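Side-chain contacts in metal-dependent hydrolase (Lactobacillus plantarum, PDB 2F6K), which is a manganese-binding member of the amidohydrolase superfamily that probably acts as a decarboxylase on aminocarboxymuconate semialdehyde: residues Leu41-Met44 with Arg45-Ile49; Lys293-Phe297 with Tyr298-His302. All coordinates share one frame; numbering follows the deposited sequence.

Contact 1 of 2, residues Leu41-Met44 with Arg45-Ile49; sequences LNFM and RDNDI
F43 and N47 meet near the C-terminal end of helix 37-46. ND2 of N47 donates to the backbone O of F43 at 2.8 Å, with the acceptor nearly in the plane of the amide, and hangs over one face of the F43 ring, 3.1 Å from CE1. OD1 of N47 takes a weak bond from R276 NH1, so both ends of the amide have partners. Ring and amide planes are inclined by 38°. The ring reaches this place because CG lies anti to the backbone N (chi1 177°), swinging it beside its own carbonyl; there CE2 also meets CD1 of I49 at 3.7 Å. With an alanine here the N47 amide would probably lose the ring beneath it, and a gap would open between I49 CD1 and L272 and S275 of helix 272-284.

The chain then makes a Schellman-like turn: D48 takes a left-handed backbone conformation, and I49 N reaches back five residues to M44 O in a nearly straight 2.9 Å bond. The turn brings CG2 of I49 to 3.8 Å from CG of M44, a selenomethionine. On the outer side, the R45 chain doubles back along the helix. Its guanidinium covers N42 CA with one face, while NH1 makes a short but weak bond to N42 OD1.

Chemistry thus divides this region: an amide and a backbone bond satisfy the carbonyls of F43 and M44, apolar groups pack on the inner side, R45 and D46 face outward, where solvent can probably stabilise their charges, and D48 OD1 bonds to S2.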
# COMPACT_ATOMS: atom_id res chain seq x y z
N LEU A 41 -3.94 -31.63 -24.53
CA LEU A 41 -3.60 -32.90 -25.15
C LEU A 41 -3.09 -32.75 -26.59
O LEU A 41 -2.10 -33.39 -26.98
CB LEU A 41 -4.81 -33.84 -25.11
CG LEU A 41 -5.18 -34.37 -23.72
CD1 LEU A 41 -6.57 -35.00 -23.74
CD2 LEU A 41 -4.12 -35.39 -23.27
N ASN A 42 -3.75 -31.92 -27.39
CA ASN A 42 -3.31 -31.71 -28.76
C ASN A 42 -1.95 -30.98 -28.76
O ASN A 42 -1.09 -31.22 -29.62
CB ASN A 42 -4.35 -30.89 -29.53
CG ASN A 42 -4.09 -30.87 -31.02
OD1 ASN A 42 -4.26 -31.88 -31.69
ND2 ASN A 42 -3.67 -29.72 -31.54
N PHE A 43 -1.75 -30.08 -27.79
CA PHE A 43 -0.47 -29.37 -27.70
C PHE A 43 0.63 -30.39 -27.40
O PHE A 43 1.76 -30.29 -27.90
CB PHE A 43 -0.48 -28.33 -26.59
CG PHE A 43 0.84 -27.61 -26.41
CD1 PHE A 43 1.22 -26.59 -27.28
CD2 PHE A 43 1.69 -27.95 -25.37
CE1 PHE A 43 2.44 -25.91 -27.11
CE2 PHE A 43 2.91 -27.28 -25.18
CZ PHE A 43 3.28 -26.26 -26.05
N MSE A 44 0.30 -31.37 -26.56
CA MSE A 44 1.25 -32.40 -26.17
C MSE A 44 1.67 -33.26 -27.36
O MSE A 44 2.85 -33.57 -27.52
CB MSE A 44 0.65 -33.27 -25.06
CG MSE A 44 0.60 -32.58 -23.71
SE MSE A 44 -0.41 -33.57 -22.40
CE MSE A 44 0.84 -35.04 -22.13
N ARG A 45 0.71 -33.66 -28.19
CA ARG A 45 1.04 -34.47 -29.36
C ARG A 45 1.92 -33.66 -30.32
O ARG A 45 2.92 -34.17 -30.84
CB ARG A 45 -0.22 -34.92 -30.10
CG ARG A 45 -1.10 -35.88 -29.31
CD ARG A 45 -2.30 -36.34 -30.13
NE ARG A 45 -3.58 -36.03 -29.48
CZ ARG A 45 -4.39 -35.06 -29.87
NH1 ARG A 45 -4.07 -34.31 -30.91
NH2 ARG A 45 -5.52 -34.82 -29.21
N ASP A 46 1.56 -32.40 -30.54
CA ASP A 46 2.31 -31.54 -31.45
C ASP A 46 3.68 -31.10 -30.96
O ASP A 46 4.46 -30.55 -31.74
CB ASP A 46 1.49 -30.29 -31.80
CG ASP A 46 0.20 -30.61 -32.51
OD1 ASP A 46 0.10 -31.69 -33.14
OD2 ASP A 46 -0.73 -29.78 -32.45
N ASN A 47 3.99 -31.33 -29.69
CA ASN A 47 5.28 -30.91 -29.15
C ASN A 47 6.08 -31.99 -28.44
O ASN A 47 6.94 -31.69 -27.61
CB ASN A 47 5.07 -29.71 -28.23
CG ASN A 47 4.63 -28.48 -28.99
OD1 ASN A 47 5.45 -27.80 -29.61
ND2 ASN A 47 3.33 -28.19 -28.96
N ASP A 48 5.79 -33.24 -28.77
CA ASP A 48 6.48 -34.39 -28.19
C ASP A 48 6.49 -34.39 -26.66
O ASP A 48 7.53 -34.61 -26.02
CB ASP A 48 7.91 -34.46 -28.75
CG ASP A 48 8.56 -35.81 -28.52
OD1 ASP A 48 7.86 -36.84 -28.61
OD2 ASP A 48 9.79 -35.85 -28.24
N ILE A 49 5.32 -34.15 -26.08
CA ILE A 49 5.17 -34.16 -24.63
C ILE A 49 4.35 -35.40 -24.31
O ILE A 49 3.22 -35.54 -24.77
CB ILE A 49 4.44 -32.91 -24.14
CG1 ILE A 49 5.27 -31.67 -24.47
CG2 ILE A 49 4.21 -33.01 -22.63
CD1 ILE A 49 4.61 -30.37 -24.07

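Contact 2 of 2, residues Lys293-Phe297 with Tyr298-His302; sequences KQAIF and YDNAH
A295 and N300 face each other across a pi-type turn in helix 290-306, the last helix of the TIM-barrel chain. Here the backbone bonds lengthen their step from four residues to five: N300 N donates to A295 O at 2.9 Å, on a lone pair in the carbonyl plane. Q294 O marks the change of step, since it accepts from both Y298 N and D299 N, which approach from opposite faces of its plane. The axes of the two short helical segments are turned by 39° from each other.

Packing is tight on the N300 side. With CG beside its backbone N (chi1 -64°), the N300 side chain folds back against the turn, bringing its CB within 3.2 Å of A295 O and laying the amide beside the A295 methyl, with N300 ND2 3.6 Å from A295 CB. The buried amide is well supplied with partners: ND2 donates to the carbonyls of P258 and L261, and OD1 accepts from R303, so its rotation is probably fixed.

F297 belongs to a separate buried face, where it packs edge-to-face with Y263 and shares a backbone hydrogen bond with I4.

The Q294 side is looser and more exposed. There the Q294 chain bends at chi2, and only its aliphatic part meets D299, CG of Q294 lying 3.4 Å from OD2 of D299; amide and carboxylate planes stand 76° apart with no hydrogen bond joining them.

One residue further on, a water takes the place of a direct five-residue bond, accepting from A301 N at 2.7 Å and sitting 2.9 Å from I296 O.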
# COMPACT_ATOMS: atom_id res chain seq x y z
N LYS A 293 19.86 -31.17 -22.00
CA LYS A 293 18.57 -31.06 -22.66
C LYS A 293 17.69 -32.27 -22.33
O LYS A 293 16.49 -32.13 -22.13
CB LYS A 293 18.74 -30.95 -24.18
CG LYS A 293 19.51 -29.72 -24.59
CD LYS A 293 19.57 -29.55 -26.10
CE LYS A 293 20.44 -28.36 -26.46
NZ LYS A 293 20.47 -28.06 -27.91
N GLN A 294 18.31 -33.44 -22.27
CA GLN A 294 17.61 -34.68 -21.96
C GLN A 294 17.14 -34.68 -20.50
O GLN A 294 16.04 -35.15 -20.20
CB GLN A 294 18.56 -35.86 -22.19
CG GLN A 294 17.90 -37.22 -22.15
CD GLN A 294 16.79 -37.39 -23.18
OE1 GLN A 294 16.59 -36.52 -24.04
NE2 GLN A 294 16.08 -38.50 -23.11
N ALA A 295 17.97 -34.15 -19.60
CA ALA A 295 17.65 -34.10 -18.17
C ALA A 295 16.49 -33.15 -17.90
O ALA A 295 15.54 -33.50 -17.19
CB ALA A 295 18.87 -33.66 -17.38
N ILE A 296 16.59 -31.96 -18.47
CA ILE A 296 15.59 -30.93 -18.31
C ILE A 296 14.24 -31.32 -18.90
O ILE A 296 13.20 -31.09 -18.29
CB ILE A 296 16.06 -29.61 -18.96
CG1 ILE A 296 17.26 -29.07 -18.20
CG2 ILE A 296 14.92 -28.60 -18.97
CD1 ILE A 296 17.82 -27.80 -18.77
N PHE A 297 14.26 -31.94 -20.07
CA PHE A 297 13.04 -32.35 -20.74
C PHE A 297 12.37 -33.61 -20.19
O PHE A 297 11.14 -33.73 -20.25
CB PHE A 297 13.32 -32.59 -22.23
CG PHE A 297 13.29 -31.34 -23.06
CD1 PHE A 297 14.28 -31.11 -24.01
CD2 PHE A 297 12.26 -30.42 -22.92
CE1 PHE A 297 14.25 -29.98 -24.81
CE2 PHE A 297 12.22 -29.27 -23.71
CZ PHE A 297 13.22 -29.05 -24.66
N TYR A 298 13.15 -34.54 -19.67
CA TYR A 298 12.56 -35.79 -19.21
C TYR A 298 13.15 -36.45 -17.95
O TYR A 298 12.45 -36.63 -16.95
CB TYR A 298 12.59 -36.80 -20.37
CG TYR A 298 11.83 -38.07 -20.13
CD1 TYR A 298 10.46 -38.14 -20.35
CD2 TYR A 298 12.47 -39.21 -19.64
CE1 TYR A 298 9.75 -39.30 -20.10
CE2 TYR A 298 11.76 -40.38 -19.39
CZ TYR A 298 10.41 -40.42 -19.62
OH TYR A 298 9.69 -41.57 -19.36
N ASP A 299 14.42 -36.81 -18.00
CA ASP A 299 15.06 -37.49 -16.87
C ASP A 299 14.79 -36.92 -15.48
O ASP A 299 14.36 -37.65 -14.59
CB ASP A 299 16.57 -37.61 -17.11
CG ASP A 299 16.91 -38.40 -18.38
OD1 ASP A 299 16.08 -39.22 -18.82
OD2 ASP A 299 18.02 -38.20 -18.93
N ASN A 300 15.02 -35.63 -15.28
CA ASN A 300 14.80 -35.05 -13.96
C ASN A 300 13.36 -35.22 -13.47
O ASN A 300 13.15 -35.64 -12.33
CB ASN A 300 15.20 -33.57 -13.96
CG ASN A 300 16.69 -33.40 -14.21
OD1 ASN A 300 17.46 -34.34 -14.04
ND2 ASN A 300 17.10 -32.19 -14.59
N ALA A 301 12.39 -34.91 -14.32
CA ALA A 301 10.99 -35.07 -13.94
C ALA A 301 10.72 -36.53 -13.59
O ALA A 301 10.21 -36.86 -12.51
CB ALA A 301 10.08 -34.64 -15.08
N HIS A 302 11.07 -37.41 -14.53
CA HIS A 302 10.87 -38.84 -14.36
C HIS A 302 11.43 -39.38 -13.05
O HIS A 302 10.77 -40.17 -12.37
CB HIS A 302 11.50 -39.60 -15.52
CG HIS A 302 11.28 -41.08 -15.45
ND1 HIS A 302 10.04 -41.66 -15.57
CD2 HIS A 302 12.15 -42.10 -15.22
CE1 HIS A 302 10.15 -42.97 -15.43
NE2 HIS A 302 11.42 -43.26 -15.22
O HOH W 1 12.67 -33.29 -16.42

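In the fold
The C-terminal part of one helix and a pi-type turn in another both reach strand 3-9. Contacts 1 and 2 do not touch, their centres being about 17 Å apart and their nearest atoms about 7 Å, but both engage the start of that strand. K3 bonds to N47 O and to the backbone of D48 and is also touched by F297, while I4 and F6 are covered by contact 2. Further along, the same strand carries H7 and H9, which bind manganese with H154 and D266. In contact 1 the F43 side chain is about 12 Å from the metal and packs on I267, the neighbour of ligand D266; contact 2 is tied to the site only indirectly, through the strand.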